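Local coordinates for protein GCN5-related N-acetyltransferase (Brucella melitensis biovar Abortus 2308, PDB 3TCV) that probably transfers an acetyl group from acetyl-coenzyme A to an amine, as a member of the GCN5-related N-acetyltransferase family, at residues 49-54 / 84-89; 57-62 / 80-85; 98-103 / 112-117. One frame throughout, in Å; residues are numbered along the deposited sequence.

Interaction 1: residues 49-54 / 84-89; sequences LNAQKH and EFEPWL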
loop_
_atom_site.group_PDB
_atom_site.type_symbol
_atom_site.label_atom_id
_atom_site.label_comp_id
_atom_site.label_asym_id
_atom_site.label_seq_id
_atom_site.Cartn_x
_atom_site.Cartn_y
_atom_site.Cartn_z
ATOM N N LEU B 49 -3.264 16.039 18.451
ATOM C CA LEU B 49 -3.677 17.314 17.856
ATOM C C LEU B 49 -5.055 17.708 18.418
ATOM O O LEU B 49 -5.963 16.891 18.435
ATOM C CB LEU B 49 -3.711 17.234 16.331
ATOM C CG LEU B 49 -4.030 18.505 15.556
ATOM C CD1 LEU B 49 -3.004 19.562 15.863
ATOM C CD2 LEU B 49 -4.105 18.222 14.049
ATOM N N ASN B 50 -5.161 18.953 18.865
ATOM C CA ASN B 50 -6.398 19.522 19.440
ATOM C C ASN B 50 -6.613 20.931 18.885
ATOM O O ASN B 50 -5.748 21.800 19.005
ATOM C CB ASN B 50 -6.315 19.519 20.974
ATOM C CG ASN B 50 -7.512 20.194 21.639
ATOM O OD1 ASN B 50 -7.537 21.402 21.777
ATOM N ND2 ASN B 50 -8.499 19.400 22.063
ATOM N N ALA B 51 -7.782 21.144 18.283
ATOM C CA ALA B 51 -8.070 22.369 17.573
ATOM C C ALA B 51 -7.952 23.603 18.458
ATOM O O ALA B 51 -7.318 24.576 18.063
ATOM C CB ALA B 51 -9.450 22.299 16.929
ATOM N N GLN B 52 -8.555 23.555 19.646
ATOM C CA GLN B 52 -8.564 24.699 20.569
ATOM C C GLN B 52 -7.169 24.970 21.129
ATOM O O GLN B 52 -6.741 26.113 21.198
ATOM C CB GLN B 52 -9.583 24.477 21.706
ATOM N N LYS B 53 -6.442 23.915 21.488
ATOM C CA LYS B 53 -5.111 24.091 22.054
ATOM C C LYS B 53 -4.057 24.500 21.017
ATOM O O LYS B 53 -3.223 25.364 21.280
ATOM C CB LYS B 53 -4.665 22.829 22.778
ATOM C CG LYS B 53 -3.419 23.046 23.620
ATOM C CD LYS B 53 -3.147 21.878 24.552
ATOM C CE LYS B 53 -1.875 22.106 25.360
ATOM N NZ LYS B 53 -1.716 21.030 26.376
ATOM N N HIS B 54 -4.091 23.873 19.845
ATOM C CA HIS B 54 -3.004 24.011 18.867
ATOM C C HIS B 54 -3.325 24.837 17.657
ATOM O O HIS B 54 -2.413 25.193 16.912
ATOM C CB HIS B 54 -2.549 22.619 18.401
ATOM C CG HIS B 54 -2.165 21.704 19.514
ATOM N ND1 HIS B 54 -2.726 20.489 19.683
ATOM C CD2 HIS B 54 -1.237 21.852 20.541
ATOM C CE1 HIS B 54 -2.181 19.888 20.755
ATOM N NE2 HIS B 54 -1.269 20.716 21.281
ATOM N N GLU B 84 -10.048 29.867 7.480
ATOM C CA GLU B 84 -10.004 28.860 6.418
ATOM C C GLU B 84 -9.277 27.584 6.839
ATOM O O GLU B 84 -9.467 26.544 6.221
ATOM C CB GLU B 84 -9.392 29.446 5.127
ATOM C CG GLU B 84 -10.373 30.324 4.345
ATOM C CD GLU B 84 -9.797 30.925 3.058
ATOM O OE1 GLU B 84 -8.577 30.893 2.845
ATOM O OE2 GLU B 84 -10.582 31.449 2.246
ATOM N N PHE B 85 -8.482 27.678 7.895
ATOM C CA PHE B 85 -7.724 26.547 8.429
ATOM C C PHE B 85 -8.602 25.617 9.271
ATOM O O PHE B 85 -8.313 24.425 9.426
ATOM C CB PHE B 85 -6.569 27.104 9.267
ATOM C CG PHE B 85 -5.592 26.074 9.767
ATOM C CD1 PHE B 85 -4.969 25.210 8.877
ATOM C CD2 PHE B 85 -5.238 26.028 11.107
ATOM C CE1 PHE B 85 -4.034 24.288 9.313
ATOM C CE2 PHE B 85 -4.312 25.105 11.561
ATOM C CZ PHE B 85 -3.700 24.242 10.658
ATOM N N GLU B 86 -9.682 26.164 9.821
ATOM C CA GLU B 86 -10.457 25.420 10.808
ATOM C C GLU B 86 -11.019 24.073 10.338
ATOM O O GLU B 86 -10.940 23.118 11.086
ATOM C CB GLU B 86 -11.581 26.288 11.414
ATOM C CG GLU B 86 -12.124 25.727 12.729
ATOM C CD GLU B 86 -11.140 25.761 13.896
ATOM O OE1 GLU B 86 -10.201 26.581 13.917
ATOM O OE2 GLU B 86 -11.314 24.956 14.855
ATOM N N PRO B 87 -11.572 23.986 9.120
ATOM C CA PRO B 87 -12.108 22.685 8.707
ATOM C C PRO B 87 -11.071 21.559 8.693
ATOM O O PRO B 87 -11.331 20.485 9.222
ATOM C CB PRO B 87 -12.622 22.952 7.294
ATOM C CG PRO B 87 -13.024 24.387 7.341
ATOM C CD PRO B 87 -11.949 25.043 8.168
ATOM N N TRP B 88 -9.919 21.816 8.091
ATOM C CA TRP B 88 -8.825 20.820 8.107
ATOM C C TRP B 88 -8.382 20.504 9.491
ATOM O O TRP B 88 -8.130 19.346 9.820
ATOM C CB TRP B 88 -7.623 21.257 7.257
ATOM C CG TRP B 88 -6.529 20.199 7.257
ATOM C CD1 TRP B 88 -6.353 19.145 6.361
ATOM C CD2 TRP B 88 -5.455 20.051 8.231
ATOM N NE1 TRP B 88 -5.266 18.384 6.718
ATOM C CE2 TRP B 88 -4.686 18.871 7.828
ATOM C CE3 TRP B 88 -5.078 20.735 9.383
ATOM C CZ2 TRP B 88 -3.587 18.436 8.552
ATOM C CZ3 TRP B 88 -3.959 20.289 10.087
ATOM C CH2 TRP B 88 -3.242 19.151 9.678
ATOM N N LEU B 89 -8.264 21.523 10.332
ATOM C CA LEU B 89 -7.805 21.349 11.693
ATOM C C LEU B 89 -8.757 20.462 12.488
ATOM O O LEU B 89 -8.333 19.554 13.203
ATOM C CB LEU B 89 -7.692 22.719 12.371
ATOM C CG LEU B 89 -7.255 22.712 13.824
ATOM C CD1 LEU B 89 -5.808 22.221 13.953
ATOM C CD2 LEU B 89 -7.424 24.114 14.385
#
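E86 brings its carboxylate to the methyl of A51, OE2 lying 3.9 Å from A51 CB, at the margin of an otherwise apolar contact. The approach depends on a bend in the glutamate chain at chi2 (67°). The other oxygen, OE1, has a stronger partner, a salt bridge to R82 one turn back on the same helix, so A51 meets a carboxylate that is already engaged. Next along helix 82-94 comes W88, whose six-membered ring reaches the leucine that precedes helix 51-61: CZ3 is 4.5 Å from L49 CD2, an oblique and rather loose touch, while F100 packs edge-to-face against the same indole. L89 does most of the work. Its CG lies anti to the backbone N (chi1 178°), which carries the isobutyl group towards segment 49-54; there CD2 lies 3.7 Å from both CA and CB of A51, at the first turn of helix 51-61, and CD1 meets L49 CD1 at 4.3 Å. Two polar bonds lie within segment 49-54. N50 caps the helix, its OD1 taking K53 N at 2.8 Å in the carbonyl plane, and N50 N donates to H54 ND1 at 3.0 Å; H54 NE2 also reaches E47. The chemistry thus implies that the helix start is fixed by local polar bonds, whereas between these two segments the contact is van der Waals.

Interaction 2: residues 57-62 / 80-85; sequences ELFAAS and ATRAEF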
loop_
_atom_site.group_PDB
_atom_site.type_symbol
_atom_site.label_atom_id
_atom_site.label_comp_id
_atom_site.label_asym_id
_atom_site.label_seq_id
_atom_site.Cartn_x
_atom_site.Cartn_y
_atom_site.Cartn_z
ATOM N N GLU B 57 -1.419 28.492 16.934
ATOM C CA GLU B 57 0.010 28.379 16.720
ATOM C C GLU B 57 0.312 27.499 15.508
ATOM O O GLU B 57 1.270 27.759 14.801
ATOM C CB GLU B 57 0.740 27.879 17.979
ATOM C CG GLU B 57 0.719 28.885 19.120
ATOM C CD GLU B 57 1.424 28.409 20.384
ATOM O OE1 GLU B 57 2.058 27.335 20.393
ATOM O OE2 GLU B 57 1.336 29.129 21.411
ATOM N N LEU B 58 -0.511 26.483 15.242
ATOM C CA LEU B 58 -0.264 25.646 14.050
ATOM C C LEU B 58 -0.622 26.432 12.797
ATOM O O LEU B 58 0.038 26.303 11.768
ATOM C CB LEU B 58 -1.039 24.324 14.097
ATOM C CG LEU B 58 -0.801 23.377 12.918
ATOM C CD1 LEU B 58 0.677 23.031 12.805
ATOM C CD2 LEU B 58 -1.679 22.141 13.077
ATOM N N PHE B 59 -1.656 27.267 12.882
ATOM C CA PHE B 59 -1.965 28.153 11.770
ATOM C C PHE B 59 -0.756 29.031 11.477
ATOM O O PHE B 59 -0.375 29.196 10.329
ATOM C CB PHE B 59 -3.185 29.048 12.028
ATOM C CG PHE B 59 -3.321 30.151 11.007
ATOM C CD1 PHE B 59 -3.690 29.867 9.707
ATOM C CD2 PHE B 59 -3.008 31.465 11.341
ATOM C CE1 PHE B 59 -3.759 30.875 8.759
ATOM C CE2 PHE B 59 -3.095 32.484 10.404
ATOM C CZ PHE B 59 -3.469 32.194 9.111
ATOM N N ALA B 60 -0.165 29.608 12.521
ATOM C CA ALA B 60 1.007 30.455 12.378
ATOM C C ALA B 60 2.136 29.716 11.663
ATOM O O ALA B 60 2.704 30.200 10.676
ATOM C CB ALA B 60 1.485 30.926 13.746
ATOM N N ALA B 61 2.461 28.544 12.184
ATOM C CA ALA B 61 3.515 27.702 11.583
ATOM C C ALA B 61 3.233 27.370 10.114
ATOM O O ALA B 61 4.154 27.287 9.292
ATOM C CB ALA B 61 3.702 26.430 12.406
ATOM N N SER B 62 1.955 27.211 9.784
ATOM C CA SER B 62 1.527 26.748 8.457
ATOM C C SER B 62 1.297 27.886 7.468
ATOM O O SER B 62 0.916 27.643 6.341
ATOM C CB SER B 62 0.277 25.864 8.566
ATOM O OG SER B 62 0.496 24.793 9.494
ATOM N N ALA B 80 -4.919 30.173 3.897
ATOM C CA ALA B 80 -4.841 31.601 3.555
ATOM C C ALA B 80 -5.212 32.479 4.748
ATOM O O ALA B 80 -4.672 33.572 4.900
ATOM C CB ALA B 80 -5.738 31.925 2.354
ATOM N N THR B 81 -6.127 31.990 5.588
ATOM C CA THR B 81 -6.582 32.704 6.779
ATOM C C THR B 81 -6.794 31.700 7.902
ATOM O O THR B 81 -6.926 30.505 7.653
ATOM C CB THR B 81 -7.945 33.421 6.564
ATOM O OG1 THR B 81 -8.994 32.455 6.516
ATOM C CG2 THR B 81 -7.982 34.242 5.266
ATOM N N ARG B 82 -6.834 32.195 9.139
ATOM C CA ARG B 82 -7.126 31.353 10.285
ATOM C C ARG B 82 -8.487 30.678 10.183
ATOM O O ARG B 82 -8.620 29.498 10.482
ATOM C CB ARG B 82 -7.026 32.171 11.581
ATOM C CG ARG B 82 -7.401 31.409 12.833
ATOM C CD ARG B 82 -6.362 30.349 13.176
ATOM N NE ARG B 82 -6.787 29.530 14.294
ATOM C CZ ARG B 82 -7.647 28.523 14.229
ATOM N NH1 ARG B 82 -8.236 28.187 13.089
ATOM N NH2 ARG B 82 -7.954 27.861 15.330
ATOM N N ALA B 83 -9.506 31.424 9.756
ATOM C CA ALA B 83 -10.826 30.835 9.590
ATOM C C ALA B 83 -10.804 29.694 8.565
ATOM O O ALA B 83 -11.441 28.672 8.760
ATOM C CB ALA B 83 -11.855 31.891 9.206
ATOM N N GLU B 84 -10.048 29.867 7.480
ATOM C CA GLU B 84 -10.004 28.860 6.418
ATOM C C GLU B 84 -9.277 27.584 6.839
ATOM O O GLU B 84 -9.467 26.544 6.221
ATOM C CB GLU B 84 -9.392 29.446 5.127
ATOM C CG GLU B 84 -10.373 30.324 4.345
ATOM C CD GLU B 84 -9.797 30.925 3.058
ATOM O OE1 GLU B 84 -8.577 30.893 2.845
ATOM O OE2 GLU B 84 -10.582 31.449 2.246
ATOM N N PHE B 85 -8.482 27.678 7.895
ATOM C CA PHE B 85 -7.724 26.547 8.429
ATOM C C PHE B 85 -8.602 25.617 9.271
ATOM O O PHE B 85 -8.313 24.425 9.426
ATOM C CB PHE B 85 -6.569 27.104 9.267
ATOM C CG PHE B 85 -5.592 26.074 9.767
ATOM C CD1 PHE B 85 -4.969 25.210 8.877
ATOM C CD2 PHE B 85 -5.238 26.028 11.107
ATOM C CE1 PHE B 85 -4.034 24.288 9.313
ATOM C CE2 PHE B 85 -4.312 25.105 11.561
ATOM C CZ PHE B 85 -3.700 24.242 10.658
#
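F59 lays one face of its ring on the first turn of helix 82-94, and aromatic contacts of this kind dominate the pairing. R82 CA sits 3.7 Å above the ring plane, over its centre, and CB makes a CH-pi contact at 4.1 Å from the F59 ring centroid, 10° off the normal. The peptide joining T81 to R82 comes closer still, F59 CE1 being 3.3 Å from T81 C. In F59, CG lies anti to the backbone N (chi1 168°), which carries the ring across to this backbone.

Apolar contacts of side chains come second. R82 bends at chi2, which runs its CD along F59 CB at 3.6 Å, while F85 CD2 approaches the same F59 CB at 3.8 Å. The ring of F85 also turns its edge to L58, CZ lying 3.8 Å from L58 CG.

Within each segment, T81 OG1 caps helix 82-94 by accepting from E84 N, and L58 O takes both S62 N and S62 OG, which arrive from opposite faces of its plane. Outside the two segments, the guanidinium of R82 forms salt bridges with D56 and E86. One arginine therefore serves two ends: its methylenes pack on F59, while its charge pairs with an acid from each helix.

Interaction 3: residues 98-103 / 112-117; sequences PLFFAV and AGRQAL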
loop_
_atom_site.group_PDB
_atom_site.type_symbol
_atom_site.label_atom_id
_atom_site.label_comp_id
_atom_site.label_asym_id
_atom_site.label_seq_id
_atom_site.Cartn_x
_atom_site.Cartn_y
_atom_site.Cartn_z
ATOM N N PRO B 98 -5.396 9.201 9.560
ATOM C CA PRO B 98 -4.193 9.405 10.359
ATOM C C PRO B 98 -4.492 9.885 11.768
ATOM O O PRO B 98 -5.458 10.629 11.973
ATOM C CB PRO B 98 -3.442 10.507 9.601
ATOM C CG PRO B 98 -4.039 10.533 8.234
ATOM C CD PRO B 98 -5.472 10.166 8.450
ATOM N N LEU B 99 -3.627 9.511 12.701
ATOM C CA LEU B 99 -3.676 9.980 14.076
ATOM C C LEU B 99 -2.668 11.104 14.217
ATOM O O LEU B 99 -1.446 10.869 14.263
ATOM C CB LEU B 99 -3.353 8.845 15.050
ATOM C CG LEU B 99 -3.581 9.117 16.547
ATOM C CD1 LEU B 99 -5.051 9.379 16.861
ATOM C CD2 LEU B 99 -3.076 7.936 17.372
ATOM N N PHE B 100 -3.176 12.321 14.336
ATOM C CA PHE B 100 -2.345 13.514 14.311
ATOM C C PHE B 100 -1.839 13.946 15.657
ATOM O O PHE B 100 -2.552 13.867 16.667
ATOM C CB PHE B 100 -3.095 14.697 13.666
ATOM C CG PHE B 100 -3.136 14.645 12.171
ATOM C CD1 PHE B 100 -2.140 15.256 11.411
ATOM C CD2 PHE B 100 -4.173 14.011 11.516
ATOM C CE1 PHE B 100 -2.179 15.225 10.032
ATOM C CE2 PHE B 100 -4.219 13.970 10.133
ATOM C CZ PHE B 100 -3.224 14.587 9.388
ATOM N N PHE B 101 -0.607 14.452 15.629
ATOM C CA PHE B 101 0.051 15.069 16.769
ATOM C C PHE B 101 0.599 16.428 16.398
ATOM O O PHE B 101 1.217 16.594 15.332
ATOM C CB PHE B 101 1.214 14.186 17.249
ATOM C CG PHE B 101 0.759 12.890 17.836
ATOM C CD1 PHE B 101 0.761 12.703 19.219
ATOM C CD2 PHE B 101 0.279 11.862 17.023
ATOM C CE1 PHE B 101 0.282 11.520 19.774
ATOM C CE2 PHE B 101 -0.191 10.678 17.581
ATOM C CZ PHE B 101 -0.186 10.507 18.950
ATOM N N ALA B 102 0.419 17.396 17.287
ATOM C CA ALA B 102 1.130 18.659 17.173
ATOM C C ALA B 102 2.551 18.422 17.617
ATOM O O ALA B 102 2.791 17.685 18.599
ATOM C CB ALA B 102 0.485 19.738 18.031
ATOM N N VAL B 103 3.490 19.071 16.930
ATOM C CA VAL B 103 4.908 18.980 17.252
ATOM C C VAL B 103 5.293 20.327 17.862
ATOM O O VAL B 103 5.288 21.359 17.173
ATOM C CB VAL B 103 5.778 18.700 16.002
ATOM C CG1 VAL B 103 7.241 18.517 16.389
ATOM C CG2 VAL B 103 5.269 17.472 15.251
ATOM N N ALA B 112 5.222 23.900 16.288
ATOM C CA ALA B 112 6.125 24.133 15.160
ATOM C C ALA B 112 5.726 23.358 13.910
ATOM O O ALA B 112 6.228 23.625 12.835
ATOM C CB ALA B 112 7.544 23.770 15.566
ATOM N N GLY B 113 4.818 22.417 14.065
ATOM C CA GLY B 113 4.381 21.591 12.951
ATOM C C GLY B 113 3.445 20.516 13.398
ATOM O O GLY B 113 2.878 20.569 14.509
ATOM N N ARG B 114 3.290 19.504 12.561
ATOM C CA ARG B 114 2.412 18.392 12.895
ATOM C C ARG B 114 2.867 17.143 12.139
ATOM O O ARG B 114 3.622 17.256 11.176
ATOM C CB ARG B 114 0.933 18.748 12.610
ATOM C CG ARG B 114 0.654 19.479 11.308
ATOM C CD ARG B 114 0.628 18.600 10.062
ATOM N NE ARG B 114 0.128 19.323 8.888
ATOM C CZ ARG B 114 -0.100 18.794 7.687
ATOM N NH1 ARG B 114 0.159 17.518 7.452
ATOM N NH2 ARG B 114 -0.618 19.532 6.714
ATOM N N GLN B 115 2.429 15.981 12.610
ATOM C CA GLN B 115 2.767 14.695 11.984
ATOM C C GLN B 115 1.759 13.650 12.446
ATOM O O GLN B 115 1.010 13.906 13.378
ATOM C CB GLN B 115 4.195 14.265 12.375
ATOM C CG GLN B 115 4.428 14.061 13.863
ATOM C CD GLN B 115 5.887 13.791 14.227
ATOM O OE1 GLN B 115 6.784 14.472 13.744
ATOM N NE2 GLN B 115 6.125 12.819 15.116
ATOM N N ALA B 116 1.756 12.478 11.819
ATOM C CA ALA B 116 0.764 11.465 12.151
ATOM C C ALA B 116 1.294 10.060 12.017
ATOM O O ALA B 116 2.202 9.794 11.212
ATOM C CB ALA B 116 -0.476 11.650 11.264
ATOM N N LEU B 117 0.740 9.175 12.838
ATOM C CA LEU B 117 0.803 7.734 12.631
ATOM C C LEU B 117 -0.406 7.379 11.786
ATOM O O LEU B 117 -1.533 7.827 12.088
ATOM C CB LEU B 117 0.788 6.984 13.969
ATOM C CG LEU B 117 2.043 7.186 14.843
ATOM C CD1 LEU B 117 1.823 6.594 16.230
ATOM C CD2 LEU B 117 3.293 6.586 14.170
#
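V103 O is gripped by two successive amides of the neighbouring strand: A112 N donates at 2.7 Å, nearly straight, and G113 N adds a longer, weak bond at 3.3 Å. A112 and G113 both face V103, which makes this a classic beta bulge. V103 N in turn donates to G113 O from well above the carbonyl plane, 49° out of it and not on a lone pair. Beyond it the register is regular. F101 N reaches Q115 O at 2.8 Å and L99 N reaches L117 O, each returned by a bond from the partner residue's amide, while F100 with A116 and A102 with R114 are the non-hydrogen-bonded pairs between them.

Strands 99-105 and 110-121 form an antiparallel hairpin at the heart of the mixed GNAT sheet, with strand 44-48 beside the first and strand 126-134 beside the second. Side chains alternate between its two faces. On the one that carries F100, A116 CB stands over the centre of the phenyl ring, 4.0 Å from the centroid, and P98 CB closes on the same methyl at 3.6 Å. R114 runs alongside F100, its NH1 at the edge of the ring; the guanidinium plane is turned 74° from that of the phenyl. NH1 donates to S131 O and NH2 forms a salt bridge with E76. On the other face V103 and Q115 cross at about a right angle, V103 CG2 lying 3.7 Å from Q115 OE1. Q115 holds CG between the backbone N and the carbonyl carbon (chi1 61°) and extends from there, and its buried amide is satisfied at both ends: W134 NE1 donates to OE1, and NE2 bonds to A147 O on helix 142-158.

In the fold
Interactions 1 and 2 are two stations along one helix pair, 51-61 with 82-94, their centres about 8 Å apart and E84 and F85 common to both. L58 bridges them: its CD2 lies 4.0 Å from L49 CD1 and 4.2 Å from L89 CD1. Interaction 3 is the sheet beneath, its centre about 12 Å from interaction 1 and about 15 Å from interaction 2. L49 N probably hydrogen-bonds to F100 O at 2.9 Å, W88 CH2 packs 3.5 Å from R114 NE, and L58 CD1 rests 3.7 Å from G113 O. The helix pair therefore covers the hairpin face bearing F100 and R114, while helix 142-158 covers the face bearing Q115.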